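Local coordinates for uncharacterized protein SPT16D (Chaetomium thermophilum var. thermophilum, PDB 4KHB), which forms the PH-like dimerization domain of the histone chaperone subunit Spt16, probably helping the FACT complex to reorganize nucleosomes during transcription, replication and DNA repair, at residues K13-N16 / Q17-P20. Residues are numbered along the deposited sequence; the frame is centred on the assembly and turned at random.
Sequences KRDN and QLPP
The side-chain amide of Gln17 folds back over the start of its own turn, where OE1 accepts from the successive backbone amides of Lys13 and Arg14. Lys13 N lies 2.4 Å and Arg14 N 2.5 Å from Gln17 OE1; both contacts are shorter than a normal N-H...O bond, so the modelled position of the Gln17 amide is doubtful in detail. As modelled, glutamine suits the place because its chain runs straight on beyond CG (chi2 178°), long enough to carry the amide oxygen back to the two N-H groups. On the way Gln17 CG passes 3.2 Å from Arg14 O and also packs against Arg14 CB.

The backbone closes with two consecutive i to i+3 bonds, two overlapping turns that make a minimal 3-10 helix: Gln17 N donates to Arg14 O at 3.2 Å, and Leu18 N to Asp15 O at the same length. Both donors sit well above the plane of the carbonyl they meet, not on a lone pair. This turn belongs to the N-terminal loop preceding strand 28-30 of the PH-like domain, and Asp15 packs on Arg56 of the Pob3N chain.

Water 1 lies beside the Leu18-Asp15 bond and joins the two residues' carbonyls, donating to Leu18 O over 2.8 Å and only weakly to Asp15 O.

The Leu18 side chain lies against the Asp15 carbonyl, with CB 3.4 Å from Asp15 O, and finds its nonpolar partner in Tyr12. Pro19, whose ring leaves no N-H to continue the turn, leads the chain off and packs on Tyr12, Val28 and Asp30.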
ATOM      1  N   LYS A  13      -5.533  14.359  -7.964  1.00 17.29           N
ATOM      2  CA  LYS A  13      -4.344  15.131  -8.313  1.00 25.34           C
ATOM      3  C   LYS A  13      -3.526  15.394  -7.046  1.00 22.86           C
ATOM      4  O   LYS A  13      -2.298  15.472  -7.094  1.00 33.23           O
ATOM      5  CB  LYS A  13      -4.745  16.452  -8.971  1.00 23.04           C
ATOM      6  CG  LYS A  13      -4.036  16.716 -10.300  1.00 41.28           C
ATOM      7  CD  LYS A  13      -2.603  16.215 -10.303  1.00 35.17           C
ATOM      8  CE  LYS A  13      -1.855  16.672 -11.544  1.00 33.94           C
ATOM      9  NZ  LYS A  13      -0.464  16.143 -11.568  1.00 31.66           N
ATOM     10  N   ARG A  14      -4.217  15.523  -5.913  1.00 20.55           N
ATOM     11  CA  ARG A  14      -3.579  15.870  -4.640  1.00 27.82           C
ATOM     12  C   ARG A  14      -4.017  14.970  -3.489  1.00 27.26           C
ATOM     13  O   ARG A  14      -5.106  14.392  -3.517  1.00 29.40           O
ATOM     14  CB  ARG A  14      -3.912  17.317  -4.264  1.00 27.61           C
ATOM     15  CG  ARG A  14      -3.172  18.395  -5.026  1.00 36.10           C
ATOM     16  CD  ARG A  14      -3.677  19.767  -4.597  1.00 46.47           C
ATOM     17  NE  ARG A  14      -3.530  20.008  -3.163  1.00 55.60           N
ATOM     18  CZ  ARG A  14      -2.826  21.011  -2.647  1.00 49.04           C
ATOM     19  NH1 ARG A  14      -2.230  21.880  -3.450  1.00 55.80           N
ATOM     20  NH2 ARG A  14      -2.740  21.165  -1.332  1.00 45.69           N
ATOM     21  N   ASP A  15      -3.156  14.861  -2.478  1.00 23.54           N
ATOM     22  CA  ASP A  15      -3.425  14.028  -1.307  1.00 26.54           C
ATOM     23  C   ASP A  15      -4.686  14.458  -0.548  1.00 27.70           C
ATOM     24  O   ASP A  15      -5.436  13.616  -0.052  1.00 33.96           O
ATOM     25  CB  ASP A  15      -2.212  14.018  -0.369  1.00 29.11           C
ATOM     26  CG  ASP A  15      -1.063  13.173  -0.905  1.00 38.31           C
ATOM     27  OD1 ASP A  15      -1.294  11.985  -1.214  1.00 29.95           O
ATOM     28  OD2 ASP A  15       0.067  13.697  -1.018  1.00 39.16           O
ATOM     29  N   ASN A  16      -4.916  15.767  -0.463  1.00 22.90           N
ATOM     30  CA  ASN A  16      -6.048  16.297   0.299  1.00 31.72           C
ATOM     31  C   ASN A  16      -7.418  16.067  -0.338  1.00 29.25           C
ATOM     32  O   ASN A  16      -8.444  16.427   0.242  1.00 34.11           O
ATOM     33  CB  ASN A  16      -5.842  17.781   0.650  1.00 28.26           C
ATOM     34  CG  ASN A  16      -5.896  18.696  -0.570  1.00 34.49           C
ATOM     35  OD1 ASN A  16      -6.128  18.253  -1.696  1.00 43.04           O
ATOM     36  ND2 ASN A  16      -5.685  19.986  -0.343  1.00 33.30           N
ATOM     37  N   GLN A  17      -7.428  15.470  -1.526  1.00 28.85           N
ATOM     38  CA  GLN A  17      -8.680  15.152  -2.202  1.00 28.24           C
ATOM     39  C   GLN A  17      -9.169  13.754  -1.854  1.00 26.76           C
ATOM     40  O   GLN A  17     -10.259  13.353  -2.261  1.00 31.48           O
ATOM     41  CB  GLN A  17      -8.542  15.284  -3.721  1.00 30.07           C
ATOM     42  CG  GLN A  17      -7.571  16.343  -4.188  1.00 28.63           C
ATOM     43  CD  GLN A  17      -7.460  16.387  -5.699  1.00 28.28           C
ATOM     44  OE1 GLN A  17      -6.644  15.685  -6.291  1.00 25.34           O
ATOM     45  NE2 GLN A  17      -8.283  17.214  -6.330  1.00 37.57           N
ATOM     46  N   LEU A  18      -8.352  13.011  -1.114  1.00 26.02           N
ATOM     47  CA  LEU A  18      -8.747  11.687  -0.651  1.00 28.18           C
ATOM     48  C   LEU A  18      -9.832  11.818   0.415  1.00 30.62           C
ATOM     49  O   LEU A  18      -9.760  12.701   1.273  1.00 30.56           O
ATOM     50  CB  LEU A  18      -7.534  10.918  -0.117  1.00 21.48           C
ATOM     51  CG  LEU A  18      -6.612  10.349  -1.200  1.00 25.78           C
ATOM     52  CD1 LEU A  18      -5.243   9.961  -0.651  1.00 27.05           C
ATOM     53  CD2 LEU A  18      -7.274   9.160  -1.867  1.00 25.79           C
ATOM     54  N   PRO A  19     -10.849  10.943   0.356  1.00 29.37           N
ATOM     55  CA  PRO A  19     -11.946  10.933   1.335  1.00 24.72           C
ATOM     56  C   PRO A  19     -11.416  10.704   2.749  1.00 25.53           C
ATOM     57  O   PRO A  19     -10.575   9.830   2.941  1.00 25.14           O
ATOM     58  CB  PRO A  19     -12.816   9.747   0.898  1.00 21.93           C
ATOM     59  CG  PRO A  19     -12.347   9.351  -0.458  1.00 22.05           C
ATOM     60  CD  PRO A  19     -10.984   9.905  -0.681  1.00 22.87           C
ATOM     61  N   PRO A  20     -11.889  11.498   3.726  1.00 36.62           N
ATOM     62  CA  PRO A  20     -11.329  11.502   5.085  1.00 28.99           C
ATOM     63  C   PRO A  20     -11.357  10.150   5.801  1.00 30.64           C
ATOM     64  O   PRO A  20     -10.517   9.921   6.674  1.00 35.26           O
ATOM     65  CB  PRO A  20     -12.221  12.508   5.824  1.00 30.68           C
ATOM     66  CG  PRO A  20     -12.696  13.425   4.755  1.00 29.79           C
ATOM     67  CD  PRO A  20     -12.922  12.535   3.563  1.00 29.07           C
TER
HETATM   68  O   HOH W   1      -7.482  13.434   2.729  1.00 26.14           O